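Local coordinates for cell division control protein Cdc48 (Mycobacterium smegmatis, PDB 5E7P) that probably binds and hydrolyses ATP as a Cdc48-like ATPase of the AAA family, with ADP held in two nucleotide pockets, at residues I516-G521 against P619-V624; V547-G552 against L581-E586; S553-K558 against D588-R593; A566-F571 against L611-G616. One frame throughout, in Å; residues are numbered along the deposited sequence.

Interaction 1. Residues I516-G521 against P619-V624; sequences IDPPRG and PLRDVV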
loop_
_atom_site.group_PDB
_atom_site.type_symbol
_atom_site.label_atom_id
_atom_site.label_comp_id
_atom_site.label_asym_id
_atom_site.label_seq_id
_atom_site.Cartn_x
_atom_site.Cartn_y
_atom_site.Cartn_z
ATOM N N ILE A 516 3.125 -34.079 5.946
ATOM C CA ILE A 516 1.987 -33.220 6.241
ATOM C C ILE A 516 1.257 -32.906 4.943
ATOM O O ILE A 516 1.888 -32.666 3.913
ATOM C CB ILE A 516 2.430 -31.901 6.895
ATOM C CG1 ILE A 516 3.345 -32.177 8.089
ATOM C CG2 ILE A 516 1.218 -31.080 7.322
ATOM C CD1 ILE A 516 2.668 -32.919 9.214
ATOM N N ASP A 517 -0.071 -32.925 4.991
ATOM C CA ASP A 517 -0.880 -32.574 3.831
ATOM C C ASP A 517 -0.582 -31.155 3.368
ATOM O O ASP A 517 -0.228 -30.298 4.177
ATOM C CB ASP A 517 -2.369 -32.703 4.157
ATOM C CG ASP A 517 -2.898 -34.102 3.919
ATOM O OD1 ASP A 517 -2.089 -35.053 3.886
ATOM O OD2 ASP A 517 -4.130 -34.250 3.764
ATOM N N PRO A 518 -0.707 -30.908 2.056
ATOM C CA PRO A 518 -0.639 -29.542 1.527
ATOM C C PRO A 518 -1.668 -28.671 2.237
ATOM O O PRO A 518 -2.694 -29.197 2.667
ATOM C CB PRO A 518 -1.020 -29.722 0.057
ATOM C CG PRO A 518 -0.591 -31.115 -0.264
ATOM C CD PRO A 518 -0.848 -31.911 0.986
ATOM N N PRO A 519 -1.390 -27.364 2.374
ATOM C CA PRO A 519 -2.269 -26.435 3.096
ATOM C C PRO A 519 -3.727 -26.557 2.666
ATOM O O PRO A 519 -4.037 -26.489 1.478
ATOM C CB PRO A 519 -1.716 -25.066 2.704
ATOM C CG PRO A 519 -0.274 -25.318 2.449
ATOM C CD PRO A 519 -0.205 -26.682 1.822
ATOM N N ARG A 520 -4.608 -26.767 3.634
ATOM C CA ARG A 520 -6.028 -26.907 3.356
ATOM C C ARG A 520 -6.686 -25.540 3.209
ATOM O O ARG A 520 -6.248 -24.561 3.819
ATOM C CB ARG A 520 -6.704 -27.715 4.466
ATOM C CG ARG A 520 -6.240 -29.165 4.533
ATOM C CD ARG A 520 -6.806 -29.970 3.372
ATOM N NE ARG A 520 -5.800 -30.784 2.696
ATOM C CZ ARG A 520 -5.229 -30.456 1.541
ATOM N NH1 ARG A 520 -5.561 -29.329 0.928
ATOM N NH2 ARG A 520 -4.324 -31.257 0.996
ATOM N N GLY A 521 -7.727 -25.476 2.386
ATOM C CA GLY A 521 -8.492 -24.255 2.218
ATOM C C GLY A 521 -9.165 -23.861 3.519
ATOM O O GLY A 521 -9.668 -24.711 4.256
ATOM N N PRO A 619 -3.508 -29.476 -4.345
ATOM C CA PRO A 619 -2.259 -30.222 -4.146
ATOM C C PRO A 619 -1.020 -29.345 -3.936
ATOM O O PRO A 619 0.015 -29.854 -3.504
ATOM C CB PRO A 619 -2.122 -31.012 -5.449
ATOM C CG PRO A 619 -2.771 -30.143 -6.463
ATOM C CD PRO A 619 -3.927 -29.483 -5.760
ATOM N N LEU A 620 -1.122 -28.054 -4.236
ATOM C CA LEU A 620 0.027 -27.156 -4.127
ATOM C C LEU A 620 0.411 -26.897 -2.674
ATOM O O LEU A 620 -0.446 -26.884 -1.790
ATOM C CB LEU A 620 -0.252 -25.828 -4.835
ATOM C CG LEU A 620 -0.686 -25.900 -6.301
ATOM C CD1 LEU A 620 -0.818 -24.502 -6.886
ATOM C CD2 LEU A 620 0.294 -26.740 -7.108
ATOM N N ARG A 621 1.702 -26.684 -2.435
ATOM C CA ARG A 621 2.207 -26.458 -1.084
ATOM C C ARG A 621 2.543 -24.998 -0.812
ATOM O O ARG A 621 2.612 -24.576 0.341
ATOM C CB ARG A 621 3.438 -27.328 -0.822
ATOM C CG ARG A 621 3.139 -28.814 -0.829
ATOM C CD ARG A 621 4.241 -29.619 -0.159
ATOM N NE ARG A 621 3.817 -30.995 0.075
ATOM C CZ ARG A 621 3.271 -31.418 1.208
ATOM N NH1 ARG A 621 3.097 -30.572 2.215
ATOM N NH2 ARG A 621 2.909 -32.687 1.337
ATOM N N ASP A 622 2.753 -24.230 -1.875
ATOM C CA ASP A 622 3.141 -22.832 -1.738
ATOM C C ASP A 622 1.986 -21.874 -2.028
ATOM O O ASP A 622 2.193 -20.678 -2.215
ATOM C CB ASP A 622 4.342 -22.519 -2.636
ATOM C CG ASP A 622 4.271 -23.226 -3.981
ATOM O OD1 ASP A 622 3.194 -23.757 -4.327
ATOM O OD2 ASP A 622 5.296 -23.245 -4.695
ATOM N N VAL A 623 0.767 -22.402 -2.068
ATOM C CA VAL A 623 -0.411 -21.561 -2.256
ATOM C C VAL A 623 -1.509 -21.923 -1.264
ATOM O O VAL A 623 -1.937 -23.074 -1.193
ATOM C CB VAL A 623 -0.977 -21.664 -3.694
ATOM C CG1 VAL A 623 -2.220 -20.803 -3.835
ATOM C CG2 VAL A 623 0.070 -21.260 -4.722
ATOM N N VAL A 624 -1.960 -20.936 -0.495
ATOM C CA VAL A 624 -3.074 -21.131 0.426
ATOM C C VAL A 624 -4.248 -20.253 0.010
ATOM O O VAL A 624 -4.065 -19.094 -0.364
ATOM C CB VAL A 624 -2.688 -20.788 1.876
ATOM C CG1 VAL A 624 -3.835 -21.101 2.821
ATOM C CG2 VAL A 624 -1.454 -21.552 2.288
HETATM O O HOH W 1 -3.078 -25.674 -1.091
#
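Pro519 lays its ring against Val624 and the backbone before it, and this makes the tight, buried half of the contact. Its CB is 3.5 Å from CG2 of Val624, the two side chains crossing at about a right angle. CG1 of Val624 stands anti to the backbone N (chi1 -176°), which leaves CG2 beside that N and facing the proline. Farther round the ring, Pro519 CG comes within 3.7 Å of Arg621 O, and Pro519 CD within 3.6 Å of Leu620 O. Proline suits this place because it offers a rigid hydrocarbon surface and has no N-H to satisfy. Helix 491-506 packs on the same side chains, Pro504 on Pro519 and Val501 and Leu505 on Val624. A water is placed to donate to Pro519 O (2.9 Å) and Val623 O (2.8 Å), though it has more acceptors around it than protons to give.

Both segments lead into neighbouring strands of the parallel, RecA-like sheet of the second AAA module. Strand 521-525 then runs on to the P-loop, which includes Gly529, Lys532 and Thr533; the present contact lies away from the nucleotide.

Toward solvent the contact changes character. Arg621, extended from CG to NE, reaches past Pro518 and grips Ile516 O with both terminal nitrogens, NH2 at 2.8 Å and NH1 at 3.0 Å. The oxygen lies in the guanidinium plane, and NH2 sits almost on the extension of the carbonyl bond (165°). Pro518 covers one face of the guanidinium with CG, while the hydrocarbon end of the exposed Ile516 leads away.

Interaction 2. Residues V547-G552 against L581-E586; sequences VHAVKG and LVFLDE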
loop_
_atom_site.group_PDB
_atom_site.type_symbol
_atom_site.label_atom_id
_atom_site.label_comp_id
_atom_site.label_asym_id
_atom_site.label_seq_id
_atom_site.Cartn_x
_atom_site.Cartn_y
_atom_site.Cartn_z
ATOM N N VAL A 547 0.387 -11.577 -1.703
ATOM C CA VAL A 547 -1.028 -11.578 -1.354
ATOM C C VAL A 547 -1.891 -11.191 -2.548
ATOM O O VAL A 547 -1.616 -10.210 -3.237
ATOM C CB VAL A 547 -1.315 -10.626 -0.178
ATOM C CG1 VAL A 547 -2.810 -10.613 0.159
ATOM C CG2 VAL A 547 -0.482 -11.027 1.034
ATOM N N HIS A 548 -2.932 -11.979 -2.787
ATOM C CA HIS A 548 -3.833 -11.759 -3.906
ATOM C C HIS A 548 -5.262 -11.807 -3.378
ATOM O O HIS A 548 -5.811 -12.885 -3.144
ATOM C CB HIS A 548 -3.601 -12.829 -4.975
ATOM C CG HIS A 548 -2.154 -13.080 -5.264
ATOM N ND1 HIS A 548 -1.459 -12.395 -6.238
ATOM C CD2 HIS A 548 -1.264 -13.926 -4.693
ATOM C CE1 HIS A 548 -0.206 -12.817 -6.263
ATOM N NE2 HIS A 548 -0.061 -13.744 -5.334
ATOM N N ALA A 549 -5.854 -10.631 -3.185
ATOM C CA ALA A 549 -7.118 -10.517 -2.466
ATOM C C ALA A 549 -8.209 -9.823 -3.265
ATOM O O ALA A 549 -7.953 -8.840 -3.959
ATOM C CB ALA A 549 -6.899 -9.789 -1.156
ATOM N N VAL A 550 -9.430 -10.339 -3.161
ATOM C CA VAL A 550 -10.593 -9.709 -3.780
ATOM C C VAL A 550 -11.781 -9.668 -2.819
ATOM O O VAL A 550 -11.906 -10.513 -1.934
ATOM C CB VAL A 550 -11.028 -10.428 -5.081
ATOM C CG1 VAL A 550 -9.889 -10.455 -6.090
ATOM C CG2 VAL A 550 -11.532 -11.836 -4.786
ATOM N N LYS A 551 -12.637 -8.664 -2.988
ATOM C CA LYS A 551 -13.924 -8.627 -2.305
ATOM C C LYS A 551 -14.986 -9.182 -3.241
ATOM O O LYS A 551 -15.125 -8.714 -4.373
ATOM C CB LYS A 551 -14.294 -7.200 -1.902
ATOM C CG LYS A 551 -13.675 -6.730 -0.599
ATOM C CD LYS A 551 -14.405 -5.510 -0.044
ATOM C CE LYS A 551 -15.551 -5.902 0.894
ATOM N NZ LYS A 551 -16.628 -6.691 0.227
ATOM N N GLY A 552 -15.730 -10.176 -2.761
ATOM C CA GLY A 552 -16.733 -10.862 -3.560
ATOM C C GLY A 552 -17.672 -9.953 -4.329
ATOM O O GLY A 552 -17.970 -10.204 -5.495
ATOM N N LEU A 581 -0.835 -16.208 -0.849
ATOM C CA LEU A 581 -2.098 -16.292 -0.133
ATOM C C LEU A 581 -3.201 -15.738 -1.022
ATOM O O LEU A 581 -3.081 -14.638 -1.567
ATOM C CB LEU A 581 -2.041 -15.496 1.171
ATOM C CG LEU A 581 -3.367 -15.320 1.916
ATOM C CD1 LEU A 581 -3.944 -16.667 2.316
ATOM C CD2 LEU A 581 -3.190 -14.430 3.138
ATOM N N VAL A 582 -4.269 -16.512 -1.177
ATOM C CA VAL A 582 -5.426 -16.077 -1.941
ATOM C C VAL A 582 -6.563 -15.743 -0.988
ATOM O O VAL A 582 -7.175 -16.634 -0.398
ATOM C CB VAL A 582 -5.891 -17.158 -2.932
ATOM C CG1 VAL A 582 -7.098 -16.670 -3.721
ATOM C CG2 VAL A 582 -4.763 -17.523 -3.864
ATOM N N PHE A 583 -6.836 -14.453 -0.834
ATOM C CA PHE A 583 -7.868 -13.995 0.088
ATOM C C PHE A 583 -9.162 -13.663 -0.655
ATOM O O PHE A 583 -9.240 -12.673 -1.381
ATOM C CB PHE A 583 -7.374 -12.779 0.879
ATOM C CG PHE A 583 -8.330 -12.313 1.943
ATOM C CD1 PHE A 583 -9.278 -13.175 2.477
ATOM C CD2 PHE A 583 -8.288 -11.007 2.402
ATOM C CE1 PHE A 583 -10.162 -12.743 3.452
ATOM C CE2 PHE A 583 -9.165 -10.571 3.381
ATOM C CZ PHE A 583 -10.106 -11.440 3.906
ATOM N N LEU A 584 -10.173 -14.505 -0.462
ATOM C CA LEU A 584 -11.498 -14.275 -1.023
ATOM C C LEU A 584 -12.436 -13.743 0.057
ATOM O O LEU A 584 -13.193 -14.498 0.667
ATOM C CB LEU A 584 -12.059 -15.572 -1.612
ATOM C CG LEU A 584 -11.196 -16.279 -2.661
ATOM C CD1 LEU A 584 -11.815 -17.613 -3.062
ATOM C CD2 LEU A 584 -10.996 -15.398 -3.884
ATOM N N ASP A 585 -12.370 -12.439 0.303
ATOM C CA ASP A 585 -13.243 -11.819 1.290
ATOM C C ASP A 585 -14.657 -11.722 0.738
ATOM O O ASP A 585 -14.847 -11.623 -0.473
ATOM C CB ASP A 585 -12.730 -10.435 1.685
ATOM C CG ASP A 585 -13.388 -9.913 2.947
ATOM O OD1 ASP A 585 -13.981 -10.728 3.687
ATOM O OD2 ASP A 585 -13.310 -8.693 3.205
ATOM N N GLU A 586 -15.637 -11.748 1.636
ATOM C CA GLU A 586 -17.050 -11.787 1.267
ATOM C C GLU A 586 -17.305 -12.891 0.243
ATOM O O GLU A 586 -17.883 -12.659 -0.819
ATOM C CB GLU A 586 -17.521 -10.428 0.747
ATOM C CG GLU A 586 -19.016 -10.198 0.903
ATOM C CD GLU A 586 -19.458 -8.842 0.385
ATOM O OE1 GLU A 586 -20.675 -8.556 0.431
ATOM O OE2 GLU A 586 -18.590 -8.065 -0.069
#
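From Val547 beside Leu581 to Lys551 beside Asp585 the two strands run parallel, their axes 4.7 Å apart and 10° from aligned. Five backbone hydrogen bonds join them, with His548 and Val550 of strand 546-551 each giving an N-H and a carbonyl. In Val550 N to Phe583 O (2.9 Å) the donor lies almost straight out from the carbonyl (179°), whereas Phe583 N stands well above the plane of the His548 carbonyl. Gly552 N extends the pattern to Asp585 O at 2.8 Å.

Side chains alternate between the faces of the sheet. On one, Val550 CG2 meets Leu584 CD2 at 3.7 Å, the two lying side by side and pointing the same way, and these branched aliphatics pack under Leu570 of helix 563-576. His548 shares that face and turns NE2 to Ser546 OG. On the other, Ala549 CB touches Phe583 CB at 3.6 Å; the small methyl suits the closest pairing of the strands (CA to CA 4.4 Å), while the Phe583 ring leads away toward Leu626 and Ala628.

The sequence of strand 580-585, hydrophobic and then Asp585-Glu586, is the Walker B motif. Asp585 OD1 bonds weakly to Thr533 OG1 of the nucleotide site, and OD2 bonds to a glycerol. Lys551, bent at chi3 and chi4, brings NZ to Glu586 OE2 in a salt bridge whose modelled length is doubtfully short; the same oxygen is hydrogen-bonded to Ser553 OG. If the salt bridge holds at a more ordinary length, Lys551 and Ser553 would together orient the Glu586 carboxylate.

Interaction 3. Residues S553-K558 against D588-R593; sequences SELMDK and DALAPR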
loop_
_atom_site.group_PDB
_atom_site.type_symbol
_atom_site.label_atom_id
_atom_site.label_comp_id
_atom_site.label_asym_id
_atom_site.label_seq_id
_atom_site.Cartn_x
_atom_site.Cartn_y
_atom_site.Cartn_z
ATOM N N SER A 553 -18.127 -8.887 -3.678
ATOM C CA SER A 553 -19.044 -7.935 -4.299
ATOM C C SER A 553 -18.409 -7.203 -5.478
ATOM O O SER A 553 -18.993 -7.127 -6.559
ATOM C CB SER A 553 -19.531 -6.915 -3.267
ATOM O OG SER A 553 -20.264 -7.544 -2.231
ATOM N N GLU A 554 -17.212 -6.668 -5.259
ATOM C CA GLU A 554 -16.547 -5.820 -6.245
ATOM C C GLU A 554 -16.198 -6.562 -7.529
ATOM O O GLU A 554 -16.392 -6.040 -8.625
ATOM C CB GLU A 554 -15.293 -5.182 -5.645
ATOM C CG GLU A 554 -15.550 -4.443 -4.345
ATOM C CD GLU A 554 -14.383 -3.576 -3.932
ATOM O OE1 GLU A 554 -13.415 -3.474 -4.716
ATOM O OE2 GLU A 554 -14.435 -2.993 -2.827
ATOM N N LEU A 555 -15.684 -7.779 -7.392
ATOM C CA LEU A 555 -15.328 -8.589 -8.552
ATOM C C LEU A 555 -16.563 -8.913 -9.397
ATOM O O LEU A 555 -16.495 -8.964 -10.627
ATOM C CB LEU A 555 -14.618 -9.873 -8.107
ATOM C CG LEU A 555 -14.196 -10.878 -9.181
ATOM C CD1 LEU A 555 -12.820 -11.442 -8.875
ATOM C CD2 LEU A 555 -15.208 -12.009 -9.292
ATOM N N MET A 556 -17.692 -9.117 -8.728
ATOM C CA MET A 556 -18.924 -9.514 -9.400
ATOM C C MET A 556 -19.693 -8.327 -9.975
ATOM O O MET A 556 -20.155 -8.371 -11.115
ATOM C CB MET A 556 -19.819 -10.306 -8.442
ATOM C CG MET A 556 -19.257 -11.663 -8.040
ATOM S SD MET A 556 -19.370 -12.905 -9.344
ATOM C CE MET A 556 -21.133 -13.226 -9.350
ATOM N N ASP A 557 -19.817 -7.263 -9.189
ATOM C CA ASP A 557 -20.714 -6.166 -9.539
ATOM C C ASP A 557 -20.022 -4.909 -10.068
ATOM O O ASP A 557 -20.535 -4.250 -10.975
ATOM C CB ASP A 557 -21.595 -5.806 -8.339
ATOM C CG ASP A 557 -22.336 -7.006 -7.777
ATOM O OD1 ASP A 557 -22.686 -7.915 -8.563
ATOM O OD2 ASP A 557 -22.568 -7.039 -6.548
ATOM N N LYS A 558 -18.868 -4.574 -9.502
ATOM C CA LYS A 558 -18.216 -3.301 -9.807
ATOM C C LYS A 558 -17.227 -3.351 -10.975
ATOM O O LYS A 558 -17.111 -2.389 -11.737
ATOM C CB LYS A 558 -17.525 -2.741 -8.561
ATOM C CG LYS A 558 -18.477 -2.338 -7.446
ATOM C CD LYS A 558 -17.719 -1.790 -6.244
ATOM C CE LYS A 558 -18.668 -1.338 -5.146
ATOM N NZ LYS A 558 -17.935 -0.803 -3.964
ATOM N N ASP A 588 -19.307 -15.212 0.216
ATOM C CA ASP A 588 -20.720 -15.512 -0.014
ATOM C C ASP A 588 -21.270 -14.792 -1.246
ATOM O O ASP A 588 -22.155 -15.304 -1.932
ATOM C CB ASP A 588 -21.562 -15.173 1.219
ATOM C CG ASP A 588 -21.383 -13.736 1.674
ATOM O OD1 ASP A 588 -20.225 -13.311 1.882
ATOM O OD2 ASP A 588 -22.405 -13.032 1.817
ATOM N N ALA A 589 -20.744 -13.603 -1.526
ATOM C CA ALA A 589 -21.163 -12.854 -2.706
ATOM C C ALA A 589 -20.511 -13.433 -3.957
ATOM O O ALA A 589 -21.117 -13.472 -5.027
ATOM C CB ALA A 589 -20.817 -11.381 -2.556
ATOM N N LEU A 590 -19.273 -13.888 -3.809
ATOM C CA LEU A 590 -18.525 -14.456 -4.923
ATOM C C LEU A 590 -19.112 -15.802 -5.337
ATOM O O LEU A 590 -19.129 -16.142 -6.521
ATOM C CB LEU A 590 -17.051 -14.609 -4.543
ATOM C CG LEU A 590 -15.997 -14.414 -5.637
ATOM C CD1 LEU A 590 -14.638 -14.142 -5.010
ATOM C CD2 LEU A 590 -15.922 -15.619 -6.557
ATOM N N ALA A 591 -19.598 -16.562 -4.358
ATOM C CA ALA A 591 -20.180 -17.874 -4.630
ATOM C C ALA A 591 -21.416 -18.156 -3.777
ATOM O O ALA A 591 -21.355 -18.940 -2.829
ATOM C CB ALA A 591 -19.139 -18.968 -4.436
ATOM N N PRO A 592 -22.545 -17.517 -4.114
ATOM C CA PRO A 592 -23.795 -17.729 -3.377
ATOM C C PRO A 592 -24.453 -19.052 -3.757
ATOM O O PRO A 592 -24.052 -19.681 -4.736
ATOM C CB PRO A 592 -24.664 -16.560 -3.839
ATOM C CG PRO A 592 -24.199 -16.298 -5.228
ATOM C CD PRO A 592 -22.715 -16.553 -5.217
ATOM N N ARG A 593 -25.450 -19.467 -2.983
ATOM C CA ARG A 593 -26.169 -20.702 -3.267
ATOM C C ARG A 593 -26.940 -20.590 -4.576
ATOM O O ARG A 593 -27.400 -19.509 -4.946
ATOM C CB ARG A 593 -27.123 -21.050 -2.122
ATOM C CG ARG A 593 -26.437 -21.601 -0.885
ATOM C CD ARG A 593 -27.431 -21.821 0.244
ATOM N NE ARG A 593 -26.800 -22.419 1.418
ATOM C CZ ARG A 593 -26.786 -23.722 1.680
ATOM N NH1 ARG A 593 -27.377 -24.574 0.852
ATOM N NH2 ARG A 593 -26.184 -24.173 2.772
#
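Ala589 and Leu590, in the short helix 587-590 that follows the Walker B strand, pack against helix 552-558, which follows the edge strand of the same sheet. In Cdc48 relatives the chain just beyond this second helix, here starting near Trp559, lines the central pore of the hexamer, and this segment would probably do so in an equivalent ring.

Van der Waals packing is what joins the two segments. Leu555 turns a methyl inward, its CD2 lying 4.4 Å from Leu590 CG, a fairly relaxed fit between two buried leucines. Leu590 also touches Leu610 of helix 602-617. Met556 holds CG anti to its carbonyl carbon (chi1 -67°), and this unbranched methylene lies 4.2 Å from Leu590 CA and 4.0 Å from Ala589 O. Thr603 is another neighbour of the methionine side chain.

The hydrogen bonds of the two segments lie within the helix or go to residues beyond them. Asp557 N donates to Ser553 O at 2.8 Å, Leu555 O accepts from Ser563 OG, and the backbone of Ala591, where the chain leaves helix 587-590, bonds with that of Asp636.

Ala589 has the small side chain needed where the start of the other helix comes close: its CB is 3.8 Å from Ser553 N and 3.9 Å from Ser553 OG, the hydroxyl that is hydrogen-bonded to Glu586 OE2.

Interaction 4. Residues A566-F571 against L611-G616; sequences AVRELF and LTELDG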
loop_
_atom_site.group_PDB
_atom_site.type_symbol
_atom_site.label_atom_id
_atom_site.label_comp_id
_atom_site.label_asym_id
_atom_site.label_seq_id
_atom_site.Cartn_x
_atom_site.Cartn_y
_atom_site.Cartn_z
ATOM N N ALA A 566 -11.832 -13.139 -14.346
ATOM C CA ALA A 566 -11.167 -12.491 -13.223
ATOM C C ALA A 566 -10.760 -13.534 -12.187
ATOM O O ALA A 566 -9.735 -13.394 -11.522
ATOM C CB ALA A 566 -12.075 -11.442 -12.598
ATOM N N VAL A 567 -11.577 -14.576 -12.055
ATOM C CA VAL A 567 -11.291 -15.665 -11.132
ATOM C C VAL A 567 -10.055 -16.433 -11.578
ATOM O O VAL A 567 -9.109 -16.598 -10.809
ATOM C CB VAL A 567 -12.480 -16.641 -11.019
ATOM C CG1 VAL A 567 -12.059 -17.911 -10.291
ATOM C CG2 VAL A 567 -13.649 -15.975 -10.311
ATOM N N ARG A 568 -10.069 -16.899 -12.824
ATOM C CA ARG A 568 -8.947 -17.645 -13.381
ATOM C C ARG A 568 -7.676 -16.803 -13.381
ATOM O O ARG A 568 -6.586 -17.314 -13.138
ATOM C CB ARG A 568 -9.267 -18.136 -14.796
ATOM C CG ARG A 568 -10.372 -19.182 -14.852
ATOM C CD ARG A 568 -10.476 -19.837 -16.224
ATOM N NE ARG A 568 -10.922 -18.906 -17.256
ATOM C CZ ARG A 568 -10.168 -18.491 -18.271
ATOM N NH1 ARG A 568 -8.923 -18.927 -18.398
ATOM N NH2 ARG A 568 -10.665 -17.642 -19.163
ATOM N N GLU A 569 -7.829 -15.509 -13.641
ATOM C CA GLU A 569 -6.708 -14.578 -13.609
ATOM C C GLU A 569 -6.085 -14.523 -12.218
ATOM O O GLU A 569 -4.872 -14.673 -12.062
ATOM C CB GLU A 569 -7.174 -13.184 -14.018
ATOM C CG GLU A 569 -6.134 -12.101 -13.830
ATOM C CD GLU A 569 -6.686 -10.716 -14.111
ATOM O OE1 GLU A 569 -7.586 -10.593 -14.968
ATOM O OE2 GLU A 569 -6.230 -9.750 -13.468
ATOM N N LEU A 570 -6.933 -14.312 -11.217
ATOM C CA LEU A 570 -6.514 -14.211 -9.824
ATOM C C LEU A 570 -5.692 -15.420 -9.377
ATOM O O LEU A 570 -4.603 -15.272 -8.823
ATOM C CB LEU A 570 -7.747 -14.053 -8.930
ATOM C CG LEU A 570 -7.580 -14.214 -7.418
ATOM C CD1 LEU A 570 -6.679 -13.132 -6.854
ATOM C CD2 LEU A 570 -8.941 -14.183 -6.743
ATOM N N PHE A 571 -6.213 -16.613 -9.636
ATOM C CA PHE A 571 -5.539 -17.838 -9.229
ATOM C C PHE A 571 -4.271 -18.094 -10.030
ATOM O O PHE A 571 -3.270 -18.547 -9.477
ATOM C CB PHE A 571 -6.491 -19.034 -9.301
ATOM C CG PHE A 571 -7.459 -19.097 -8.153
ATOM C CD1 PHE A 571 -8.662 -18.411 -8.206
ATOM C CD2 PHE A 571 -7.153 -19.825 -7.011
ATOM C CE1 PHE A 571 -9.550 -18.459 -7.142
ATOM C CE2 PHE A 571 -8.036 -19.877 -5.947
ATOM C CZ PHE A 571 -9.236 -19.193 -6.012
ATOM N N LEU A 611 -14.671 -23.454 -8.275
ATOM C CA LEU A 611 -14.467 -24.833 -7.840
ATOM C C LEU A 611 -13.290 -25.462 -8.576
ATOM O O LEU A 611 -12.479 -26.172 -7.981
ATOM C CB LEU A 611 -15.732 -25.662 -8.078
ATOM C CG LEU A 611 -16.970 -25.246 -7.280
ATOM C CD1 LEU A 611 -18.188 -26.050 -7.705
ATOM C CD2 LEU A 611 -16.713 -25.409 -5.794
ATOM N N THR A 612 -13.205 -25.187 -9.876
ATOM C CA THR A 612 -12.117 -25.687 -10.706
ATOM C C THR A 612 -10.772 -25.164 -10.220
ATOM O O THR A 612 -9.808 -25.921 -10.107
ATOM C CB THR A 612 -12.307 -25.289 -12.189
ATOM O OG1 THR A 612 -13.562 -25.793 -12.666
ATOM C CG2 THR A 612 -11.177 -25.848 -13.047
ATOM N N GLU A 613 -10.713 -23.868 -9.931
ATOM C CA GLU A 613 -9.481 -23.248 -9.455
ATOM C C GLU A 613 -9.099 -23.749 -8.063
ATOM O O GLU A 613 -7.921 -23.977 -7.780
ATOM C CB GLU A 613 -9.604 -21.723 -9.460
ATOM C CG GLU A 613 -9.785 -21.125 -10.846
ATOM C CD GLU A 613 -8.669 -21.514 -11.798
ATOM O OE1 GLU A 613 -8.936 -22.276 -12.752
ATOM O OE2 GLU A 613 -7.526 -21.052 -11.596
ATOM N N LEU A 614 -10.094 -23.919 -7.197
ATOM C CA LEU A 614 -9.846 -24.422 -5.849
ATOM C C LEU A 614 -9.263 -25.829 -5.888
ATOM O O LEU A 614 -8.434 -26.191 -5.052
ATOM C CB LEU A 614 -11.131 -24.411 -5.018
ATOM C CG LEU A 614 -11.657 -23.039 -4.594
ATOM C CD1 LEU A 614 -12.964 -23.187 -3.854
ATOM C CD2 LEU A 614 -10.641 -22.308 -3.734
ATOM N N ASP A 615 -9.695 -26.616 -6.869
ATOM C CA ASP A 615 -9.223 -27.989 -7.003
ATOM C C ASP A 615 -7.807 -28.051 -7.563
ATOM O O ASP A 615 -7.091 -29.026 -7.345
ATOM C CB ASP A 615 -10.185 -28.819 -7.857
ATOM C CG ASP A 615 -11.526 -29.049 -7.173
ATOM O OD1 ASP A 615 -11.637 -28.760 -5.961
ATOM O OD2 ASP A 615 -12.466 -29.527 -7.843
ATOM N N GLY A 616 -7.406 -27.010 -8.284
ATOM C CA GLY A 616 -6.054 -26.930 -8.804
ATOM C C GLY A 616 -5.072 -26.454 -7.750
ATOM O O GLY A 616 -3.865 -26.670 -7.867
#
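Phe571 and Glu613 meet between two nearly parallel helices, 563-576 and 602-617, of the helical layer covering one face of the AAA module's parallel sheet. The segment axes are 10.1 Å apart and 14° from aligned. Glu613 fills the gap with its aliphatic part: CB sits over the face of the Phe571 ring, 3.7 Å from the centroid and 16° off the normal, a CH-pi contact, and CG lies 4.0 Å from Val567 CG1. A bend at chi2 (-56°) turns CD, and with it the carboxylate, toward Phe571 CB and Arg568. OE2 lies 3.2 Å from Phe571 CB, the carboxylate steeply turned against the ring, and has a weak, long ion pair with Arg575. OE1 comes to 4.0 Å from Arg568 CG, though the guanidinium of Arg568 turns to Glu564 instead. Glutamate suits this half-buried place because its methylenes can pack on the ring. Phe571 CZ also touches Leu614 CD2 at 4.1 Å.

Val606, Leu610 and Ile617 extend the packing along helix 602-617. Below, Phe571 rests on Val582 of strand 580-585, and Leu570 beside it reaches His548 and Val550 of the edge strand as well as Leu584.

All four contacts belong to the second AAA module. Along the chain, interaction 1 encloses the rest, while interactions 2, 3 and 4 interleave, their second segments following in the order 2, 3, 4, as their first segments do. Interaction 2 is central: its strand 580-585 adjoins strand 623-629 of interaction 1, and the centres of interactions 1 and 2 are about 17 Å apart. The centres of interactions 2 and 3 are about 12 Å apart, and the helices of interaction 3 follow directly from the two strands. Interaction 4 covers one face of that sheet and touches interaction 3 through Ala566 on Leu555. The sheet thus spans from interaction 1, distant from the nucleotide, to the Walker B end near the ADP pocket.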